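Local coordinates for probable sulfate-binding lipoprotein SubI (Mycobacterium tuberculosis, PDB 6DDN) that probably binds sulfate on the outer side of the cell membrane and hands it on for uptake, at residues A[90-96]-A[173-177]; A[218-222]-A[233-239]; A[285-291]-A[301-305]. All coordinates share one frame; numbering follows the deposited sequence.

Contact 1. Residues A[90-96]-A[173-177]; sequences ASADQSR and LSSGS. With SO4 (sulfate ion), chain C; SO4 (sulfate ion), chain E.
A polar helix-to-loop contact joins Ala-92 and Arg-96 of helix 91-99 to the backbone of Leu-173 and Ser-174, in the loop that leads into helix 177-190. Ala-92 N, in the first turn of its helix where amides lack a partner within the helix, donates to Ser-174 O at 2.8 Å, coming from above the carbonyl plane. The small methyls of Ala-90 and Ala-92 let the loop lie this close. One turn later Arg-96 reaches over with an extended chain, and its NH1 meets Leu-173 O at 2.8 Å, nearly along the C=O axis and within the guanidinium plane. Asp-93 steadies that plane through a salt bridge from OD1 to Arg-96 NH2 (2.9 Å), while its carboxylate rests against Ser-174 CB. The Ser-174 hydroxyl turns instead to Gly-216 O, and that of Ser-91 to Asp-114. Beyond the crossing, the loop holds a sulfate: Ser-177 N donates to its O4 at 2.8 Å, and Gly-176 N more weakly to the same oxygen. Backbone amides at a helix start, turned to an anion, are consistent with the anion site between the two lobes of a type II periplasmic binding protein.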
loop_
_atom_site.group_PDB
_atom_site.type_symbol
_atom_site.label_atom_id
_atom_site.label_comp_id
_atom_site.label_asym_id
_atom_site.label_seq_id
_atom_site.Cartn_x
_atom_site.Cartn_y
_atom_site.Cartn_z
ATOM N N ALA A 90 6.290 0.674 9.448
ATOM C CA ALA A 90 6.576 -0.398 8.504
ATOM C C ALA A 90 5.537 -1.505 8.633
ATOM O O ALA A 90 5.241 -1.967 9.739
ATOM C CB ALA A 90 7.981 -0.952 8.744
ATOM N N SER A 91 4.981 -1.919 7.490
ATOM C CA SER A 91 3.823 -2.811 7.491
ATOM C C SER A 91 4.111 -4.107 8.242
ATOM O O SER A 91 3.368 -4.486 9.155
ATOM C CB SER A 91 3.393 -3.105 6.054
ATOM O OG SER A 91 2.140 -3.767 6.020
ATOM N N ALA A 92 5.191 -4.801 7.871
ATOM C CA ALA A 92 5.509 -6.072 8.518
ATOM C C ALA A 92 5.875 -5.876 9.984
ATOM O O ALA A 92 5.515 -6.699 10.834
ATOM C CB ALA A 92 6.641 -6.776 7.770
ATOM N N ASP A 93 6.595 -4.795 10.300
ATOM C CA ASP A 93 6.913 -4.501 11.693
ATOM C C ASP A 93 5.647 -4.266 12.506
ATOM O O ASP A 93 5.536 -4.732 13.647
ATOM C CB ASP A 93 7.833 -3.283 11.779
ATOM C CG ASP A 93 9.252 -3.588 11.340
ATOM O OD1 ASP A 93 9.532 -4.753 10.985
ATOM O OD2 ASP A 93 10.089 -2.660 11.354
ATOM N N GLN A 94 4.679 -3.547 11.934
ATOM C CA GLN A 94 3.419 -3.315 12.632
ATOM C C GLN A 94 2.644 -4.614 12.813
ATOM O O GLN A 94 2.009 -4.825 13.853
ATOM C CB GLN A 94 2.580 -2.288 11.874
ATOM C CG GLN A 94 3.161 -0.884 11.877
ATOM C CD GLN A 94 2.771 -0.088 13.106
ATOM O OE1 GLN A 94 1.719 0.551 13.137
ATOM N NE2 GLN A 94 3.621 -0.121 14.128
ATOM N N SER A 95 2.684 -5.497 11.812
ATOM C CA SER A 95 2.004 -6.781 11.932
ATOM C C SER A 95 2.604 -7.619 13.053
ATOM O O SER A 95 1.873 -8.228 13.842
ATOM C CB SER A 95 2.068 -7.535 10.604
ATOM O OG SER A 95 1.278 -8.709 10.644
ATOM N N ARG A 96 3.935 -7.657 13.143
ATOM C CA ARG A 96 4.581 -8.412 14.209
ATOM C C ARG A 96 4.248 -7.831 15.576
ATOM O O ARG A 96 4.015 -8.578 16.533
ATOM C CB ARG A 96 6.093 -8.439 13.990
ATOM C CG ARG A 96 6.517 -9.416 12.922
ATOM C CD ARG A 96 7.962 -9.222 12.514
ATOM N NE ARG A 96 8.160 -9.632 11.128
ATOM C CZ ARG A 96 8.628 -8.839 10.170
ATOM N NH1 ARG A 96 8.765 -9.302 8.934
ATOM N NH2 ARG A 96 8.967 -7.586 10.445
ATOM N N LEU A 173 11.775 -6.934 4.237
ATOM C CA LEU A 173 11.692 -7.571 5.545
ATOM C C LEU A 173 10.691 -6.857 6.439
ATOM O O LEU A 173 9.993 -7.492 7.236
ATOM C CB LEU A 173 13.069 -7.595 6.203
ATOM C CG LEU A 173 14.158 -8.452 5.559
ATOM C CD1 LEU A 173 15.131 -8.937 6.620
ATOM C CD2 LEU A 173 13.558 -9.625 4.805
ATOM N N SER A 174 10.606 -5.532 6.319
ATOM C CA SER A 174 9.752 -4.733 7.183
ATOM C C SER A 174 8.617 -4.038 6.450
ATOM O O SER A 174 7.626 -3.673 7.090
ATOM C CB SER A 174 10.584 -3.673 7.917
ATOM O OG SER A 174 11.391 -2.949 7.004
ATOM N N SER A 175 8.726 -3.857 5.138
ATOM C CA SER A 175 7.771 -3.072 4.372
ATOM C C SER A 175 7.002 -3.951 3.397
ATOM O O SER A 175 7.571 -4.849 2.770
ATOM C CB SER A 175 8.478 -1.956 3.600
ATOM O OG SER A 175 7.563 -1.251 2.783
ATOM N N GLY A 176 5.699 -3.688 3.281
ATOM C CA GLY A 176 4.938 -4.236 2.174
ATOM C C GLY A 176 5.090 -3.415 0.914
ATOM O O GLY A 176 4.962 -3.948 -0.194
ATOM N N SER A 177 5.357 -2.114 1.062
ATOM C CA SER A 177 5.681 -1.269 -0.084
ATOM C C SER A 177 6.829 -1.859 -0.892
ATOM O O SER A 177 6.796 -1.857 -2.128
ATOM C CB SER A 177 6.031 0.141 0.399
ATOM O OG SER A 177 6.617 0.919 -0.628
HETATM S S SO4 C . 4.847 0.129 4.128
HETATM O O1 SO4 C . 4.330 0.142 5.494
HETATM O O2 SO4 C . 4.206 1.194 3.361
HETATM O O3 SO4 C . 6.290 0.345 4.140
HETATM O O4 SO4 C . 4.558 -1.163 3.516
HETATM S S SO4 E . 7.822 -13.312 10.831
HETATM O O1 SO4 E . 7.179 -13.242 12.139
HETATM O O2 SO4 E . 8.459 -12.033 10.532
HETATM O O3 SO4 E . 8.833 -14.365 10.837
HETATM O O4 SO4 E . 6.822 -13.610 9.811
#

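Contact 2. Residues A[218-222]-A[233-239]; sequences GREAT and LISYENE. With SO4 (sulfate ion), chain C.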
loop_
_atom_site.group_PDB
_atom_site.type_symbol
_atom_site.label_atom_id
_atom_site.label_comp_id
_atom_site.label_asym_id
_atom_site.label_seq_id
_atom_site.Cartn_x
_atom_site.Cartn_y
_atom_site.Cartn_z
ATOM N N GLY A 218 7.821 2.497 3.290
ATOM C CA GLY A 218 7.586 3.396 2.171
ATOM C C GLY A 218 7.639 4.855 2.580
ATOM O O GLY A 218 8.109 5.706 1.822
ATOM N N ARG A 219 7.160 5.163 3.787
ATOM C CA ARG A 219 7.249 6.529 4.291
ATOM C C ARG A 219 8.700 6.936 4.510
ATOM O O ARG A 219 9.117 8.032 4.118
ATOM C CB ARG A 219 6.446 6.666 5.585
ATOM C CG ARG A 219 6.613 8.007 6.288
ATOM C CD ARG A 219 6.261 9.181 5.379
ATOM N NE ARG A 219 5.108 8.895 4.527
ATOM C CZ ARG A 219 3.843 9.056 4.900
ATOM N NH1 ARG A 219 3.563 9.502 6.117
ATOM N NH2 ARG A 219 2.859 8.765 4.059
ATOM N N GLU A 220 9.487 6.058 5.139
ATOM C CA GLU A 220 10.913 6.328 5.290
ATOM C C GLU A 220 11.603 6.441 3.938
ATOM O O GLU A 220 12.550 7.221 3.786
ATOM C CB GLU A 220 11.571 5.236 6.134
ATOM C CG GLU A 220 11.122 5.212 7.587
ATOM C CD GLU A 220 11.788 4.104 8.382
ATOM O OE1 GLU A 220 12.613 3.370 7.798
ATOM O OE2 GLU A 220 11.487 3.965 9.587
ATOM N N ALA A 221 11.142 5.679 2.944
ATOM C CA ALA A 221 11.694 5.807 1.600
ATOM C C ALA A 221 11.338 7.154 0.985
ATOM O O ALA A 221 12.157 7.757 0.281
ATOM C CB ALA A 221 11.198 4.663 0.718
ATOM N N THR A 222 10.117 7.638 1.237
ATOM C CA THR A 222 9.722 8.953 0.742
ATOM C C THR A 222 10.553 10.054 1.386
ATOM O O THR A 222 10.934 11.025 0.722
ATOM C CB THR A 222 8.234 9.196 1.008
ATOM O OG1 THR A 222 7.478 8.044 0.620
ATOM C CG2 THR A 222 7.745 10.409 0.229
ATOM N N LEU A 233 11.941 7.088 -6.933
ATOM C CA LEU A 233 11.430 6.372 -5.774
ATOM C C LEU A 233 10.201 5.578 -6.196
ATOM O O LEU A 233 9.195 6.160 -6.618
ATOM C CB LEU A 233 11.084 7.341 -4.642
ATOM C CG LEU A 233 10.034 6.875 -3.630
ATOM C CD1 LEU A 233 10.631 5.863 -2.668
ATOM C CD2 LEU A 233 9.442 8.056 -2.878
ATOM N N ILE A 234 10.287 4.255 -6.097
ATOM C CA ILE A 234 9.127 3.404 -6.333
ATOM C C ILE A 234 8.226 3.474 -5.109
ATOM O O ILE A 234 8.676 3.244 -3.981
ATOM C CB ILE A 234 9.555 1.960 -6.631
ATOM C CG1 ILE A 234 10.845 1.938 -7.449
ATOM C CG2 ILE A 234 8.462 1.233 -7.380
ATOM C CD1 ILE A 234 11.238 0.551 -7.918
ATOM N N SER A 235 6.955 3.802 -5.323
ATOM C CA SER A 235 6.072 4.116 -4.209
ATOM C C SER A 235 4.627 3.901 -4.633
ATOM O O SER A 235 4.333 3.634 -5.800
ATOM C CB SER A 235 6.290 5.555 -3.732
ATOM O OG SER A 235 5.499 5.843 -2.594
ATOM N N TYR A 236 3.728 4.014 -3.658
ATOM C CA TYR A 236 2.304 4.011 -3.955
ATOM C C TYR A 236 1.927 5.273 -4.720
ATOM O O TYR A 236 2.534 6.333 -4.554
ATOM C CB TYR A 236 1.463 3.947 -2.675
ATOM C CG TYR A 236 1.850 2.902 -1.652
ATOM C CD1 TYR A 236 2.921 3.103 -0.792
ATOM C CD2 TYR A 236 1.112 1.734 -1.514
ATOM C CE1 TYR A 236 3.263 2.158 0.156
ATOM C CE2 TYR A 236 1.447 0.783 -0.569
ATOM C CZ TYR A 236 2.524 1.001 0.263
ATOM O OH TYR A 236 2.859 0.058 1.206
ATOM N N GLU A 237 0.899 5.152 -5.559
ATOM C CA GLU A 237 0.340 6.336 -6.201
ATOM C C GLU A 237 -0.271 7.281 -5.175
ATOM O O GLU A 237 -0.224 8.504 -5.350
ATOM C CB GLU A 237 -0.702 5.918 -7.239
ATOM C CG GLU A 237 -1.221 7.040 -8.114
ATOM C CD GLU A 237 -2.519 6.668 -8.806
ATOM O OE1 GLU A 237 -3.349 5.973 -8.181
ATOM O OE2 GLU A 237 -2.707 7.068 -9.974
ATOM N N ASN A 238 -0.841 6.739 -4.096
ATOM C CA ASN A 238 -1.381 7.601 -3.050
ATOM C C ASN A 238 -0.271 8.356 -2.334
ATOM O O ASN A 238 -0.450 9.517 -1.951
ATOM C CB ASN A 238 -2.204 6.779 -2.057
ATOM C CG ASN A 238 -1.458 5.565 -1.538
ATOM O OD1 ASN A 238 -1.688 4.444 -1.986
ATOM N ND2 ASN A 238 -0.573 5.780 -0.570
ATOM N N GLU A 239 0.887 7.717 -2.153
ATOM C CA GLU A 239 1.991 8.381 -1.472
ATOM C C GLU A 239 2.596 9.474 -2.342
ATOM O O GLU A 239 3.017 10.518 -1.832
ATOM C CB GLU A 239 3.053 7.358 -1.066
ATOM C CG GLU A 239 4.285 7.961 -0.399
ATOM C CD GLU A 239 4.089 8.251 1.080
ATOM O OE1 GLU A 239 5.087 8.196 1.830
ATOM O OE2 GLU A 239 2.946 8.538 1.498
HETATM S S SO4 C . 4.847 0.129 4.128
HETATM O O1 SO4 C . 4.330 0.142 5.494
HETATM O O2 SO4 C . 4.206 1.194 3.361
HETATM O O3 SO4 C . 6.290 0.345 4.140
HETATM O O4 SO4 C . 4.558 -1.163 3.516
#
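Glu-239 OE1 is approached by two groups of helix 218-227: Arg-219 NE donates to it at 2.8 Å, and the Thr-222 hydroxyl OG1 lies 2.7 Å away. Thr-222 OG1 stands equally near Gly-218 O, at 2.7 Å, one turn back in its own helix. The other carboxylate oxygen, Glu-239 OE2, receives Arg-219 NH2 at 2.6 Å. Arg-219 thus holds the acid side-on, one nitrogen to each oxygen, using the syn lone pairs, with guanidinium and carboxylate only 14° from coplanar. Its CB leaves the helix away from the partner segment, and bends at chi2 (56°) and chi3 (39°) swing the guanidinium back. Glutamate suits this buried place because the paired arginine probably keeps it ionised. This link ties helix 218-227 to the strand-helix turn 232-245 within one lobe of the type II binding-protein fold. Next to the polar cluster Leu-233 packs by its two methyls, CD1 on Ala-221 CB at 3.6 Å and CD2 on Thr-222 CA. Both segments also reach the sulfate. Gly-218 N, at the helix start, donates to its O3 at 2.8 Å. Tyr-236 OH donates to its O2, also at 2.8 Å, with that oxygen at the ring edge, and its hydroxyl is bonded to Ser-110 as well.

Contact 3. Residues A[285-291]-A[301-305]; sequences YTVQAQK and VDPAV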
loop_
_atom_site.group_PDB
_atom_site.type_symbol
_atom_site.label_atom_id
_atom_site.label_comp_id
_atom_site.label_asym_id
_atom_site.label_seq_id
_atom_site.Cartn_x
_atom_site.Cartn_y
_atom_site.Cartn_z
ATOM N N TYR A 285 -16.589 1.150 3.876
ATOM C CA TYR A 285 -17.220 0.739 2.630
ATOM C C TYR A 285 -18.443 1.575 2.279
ATOM O O TYR A 285 -19.066 1.323 1.243
ATOM C CB TYR A 285 -17.595 -0.745 2.705
ATOM C CG TYR A 285 -16.388 -1.643 2.846
ATOM C CD1 TYR A 285 -15.685 -2.072 1.728
ATOM C CD2 TYR A 285 -15.937 -2.043 4.097
ATOM C CE1 TYR A 285 -14.572 -2.883 1.851
ATOM C CE2 TYR A 285 -14.824 -2.858 4.231
ATOM C CZ TYR A 285 -14.146 -3.275 3.104
ATOM O OH TYR A 285 -13.039 -4.084 3.229
ATOM N N THR A 286 -18.798 2.554 3.106
ATOM C CA THR A 286 -19.891 3.451 2.767
ATOM C C THR A 286 -19.520 4.299 1.557
ATOM O O THR A 286 -18.349 4.443 1.196
ATOM C CB THR A 286 -20.237 4.360 3.946
ATOM O OG1 THR A 286 -19.105 5.181 4.261
ATOM C CG2 THR A 286 -20.624 3.537 5.165
ATOM N N VAL A 287 -20.547 4.867 0.924
ATOM C CA VAL A 287 -20.316 5.708 -0.247
ATOM C C VAL A 287 -19.447 6.904 0.124
ATOM O O VAL A 287 -18.502 7.252 -0.594
ATOM C CB VAL A 287 -21.659 6.142 -0.861
ATOM C CG1 VAL A 287 -21.477 7.367 -1.744
ATOM C CG2 VAL A 287 -22.283 4.991 -1.640
ATOM N N GLN A 288 -19.737 7.532 1.266
ATOM C CA GLN A 288 -18.991 8.717 1.679
ATOM C C GLN A 288 -17.523 8.390 1.917
ATOM O O GLN A 288 -16.632 9.071 1.395
ATOM C CB GLN A 288 -19.616 9.319 2.936
ATOM C CG GLN A 288 -18.965 10.619 3.380
ATOM C CD GLN A 288 -19.315 10.992 4.808
ATOM O OE1 GLN A 288 -19.865 10.184 5.558
ATOM N NE2 GLN A 288 -18.990 12.222 5.193
ATOM N N ALA A 289 -17.251 7.347 2.704
ATOM C CA ALA A 289 -15.867 6.996 3.006
ATOM C C ALA A 289 -15.099 6.630 1.743
ATOM O O ALA A 289 -13.922 6.981 1.603
ATOM C CB ALA A 289 -15.822 5.849 4.012
ATOM N N GLN A 290 -15.747 5.925 0.812
ATOM C CA GLN A 290 -15.087 5.587 -0.445
ATOM C C GLN A 290 -14.760 6.841 -1.245
ATOM O O GLN A 290 -13.690 6.931 -1.860
ATOM C CB GLN A 290 -15.964 4.639 -1.261
ATOM C CG GLN A 290 -16.037 3.237 -0.690
ATOM C CD GLN A 290 -14.761 2.453 -0.915
ATOM O OE1 GLN A 290 -14.519 1.942 -2.007
ATOM N NE2 GLN A 290 -13.935 2.356 0.120
ATOM N N LYS A 291 -15.666 7.821 -1.248
ATOM C CA LYS A 291 -15.359 9.104 -1.869
ATOM C C LYS A 291 -14.177 9.772 -1.179
ATOM O O LYS A 291 -13.314 10.364 -1.839
ATOM C CB LYS A 291 -16.582 10.020 -1.827
ATOM C CG LYS A 291 -17.626 9.750 -2.888
ATOM C CD LYS A 291 -18.772 10.741 -2.759
ATOM C CE LYS A 291 -19.883 10.461 -3.757
ATOM N NZ LYS A 291 -21.162 11.099 -3.330
ATOM N N VAL A 301 -12.681 0.849 -3.891
ATOM C CA VAL A 301 -13.207 -0.411 -4.409
ATOM C C VAL A 301 -14.683 -0.328 -4.768
ATOM O O VAL A 301 -15.188 -1.226 -5.461
ATOM C CB VAL A 301 -12.981 -1.568 -3.412
ATOM C CG1 VAL A 301 -11.496 -1.762 -3.161
ATOM C CG2 VAL A 301 -13.722 -1.306 -2.114
ATOM N N ASP A 302 -15.389 0.703 -4.321
ATOM C CA ASP A 302 -16.774 0.905 -4.723
ATOM C C ASP A 302 -16.825 1.161 -6.224
ATOM O O ASP A 302 -16.272 2.169 -6.691
ATOM C CB ASP A 302 -17.387 2.077 -3.960
ATOM C CG ASP A 302 -18.899 2.149 -4.106
ATOM O OD1 ASP A 302 -19.411 2.018 -5.239
ATOM O OD2 ASP A 302 -19.580 2.342 -3.077
ATOM N N PRO A 303 -17.467 0.294 -7.011
ATOM C CA PRO A 303 -17.445 0.473 -8.472
ATOM C C PRO A 303 -18.077 1.771 -8.942
ATOM O O PRO A 303 -17.729 2.252 -10.027
ATOM C CB PRO A 303 -18.221 -0.749 -8.986
ATOM C CG PRO A 303 -19.074 -1.166 -7.833
ATOM C CD PRO A 303 -18.254 -0.885 -6.611
ATOM N N ALA A 304 -18.989 2.358 -8.164
ATOM C CA ALA A 304 -19.565 3.642 -8.545
ATOM C C ALA A 304 -18.621 4.795 -8.219
ATOM O O ALA A 304 -18.454 5.711 -9.034
ATOM C CB ALA A 304 -20.914 3.843 -7.855
ATOM N N VAL A 305 -17.994 4.768 -7.041
ATOM C CA VAL A 305 -17.026 5.805 -6.702
ATOM C C VAL A 305 -15.789 5.680 -7.581
ATOM O O VAL A 305 -15.224 6.686 -8.027
ATOM C CB VAL A 305 -16.672 5.741 -5.204
ATOM C CG1 VAL A 305 -15.584 6.757 -4.862
ATOM C CG2 VAL A 305 -17.914 5.979 -4.360
#
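Val-301 and Asp-302 offer their backbone amides in succession to one oxygen of helix 287-295, Gln-290 OE1. Val-301 N lies 2.8 Å from Gln-290 OE1 in a bent, weak bond, and the CG2 branch of Val-301 sits against the same oxygen while approaching the ring of Tyr-285 at 4.4 Å from CE1. Asp-302 N gives the straighter bond, 2.8 Å to Gln-290 OE1 with an angle of 152° at the hydrogen. Glutamine suits the place because its amide works both ways: NE2 donates to Pro-137 O and Gln-284 O, so both ends fix its rotation. Gln-290 is folded at chi2 (-74°), which brings its amide up to these two backbone N-H groups, with CG against Asp-302 CB. The carboxylate of Asp-302 caps the next helix, OD1 accepting from Ala-304 N at 3.0 Å, and OD2 lies near Val-287 CG2. Pro-303, in the first turn, needs no amide hydrogen there. Val-305 then turns back toward the first helix: CG1 rests 3.6 Å from Gln-290 O, and CG2 packs on Gln-290 CB and on CG of Lys-291, whose extended chain leads away from the contact. The two helices are joined by the short strand 299-300, which brings the chain round from helix 287-295 to helix 303-308, with Pro-300 against both Gln-290 and Val-305 and helix 274-284 flanking Ala-289.

Overall arrangement
Contacts 1 and 2 meet around one bound sulfate, which takes bonds from residues of both and from Ala-60 N. Their centres are 14 Å apart, and they touch directly, Ser-177 CB lying 3.3 Å from Tyr-236 OH, so the starts of helices 177-190 and 218-227 converge on the anion; this is consistent with the ligand site expected of the family. A second sulfate, at Arg-96 of contact 1, lies away from this site. Contact 3 lies apart from that pocket: its centre is about 27 Å from that of contact 1, on the opposite side of the chain's centre, and about 24 Å from that of contact 2, with nearest atoms about 11 Å apart.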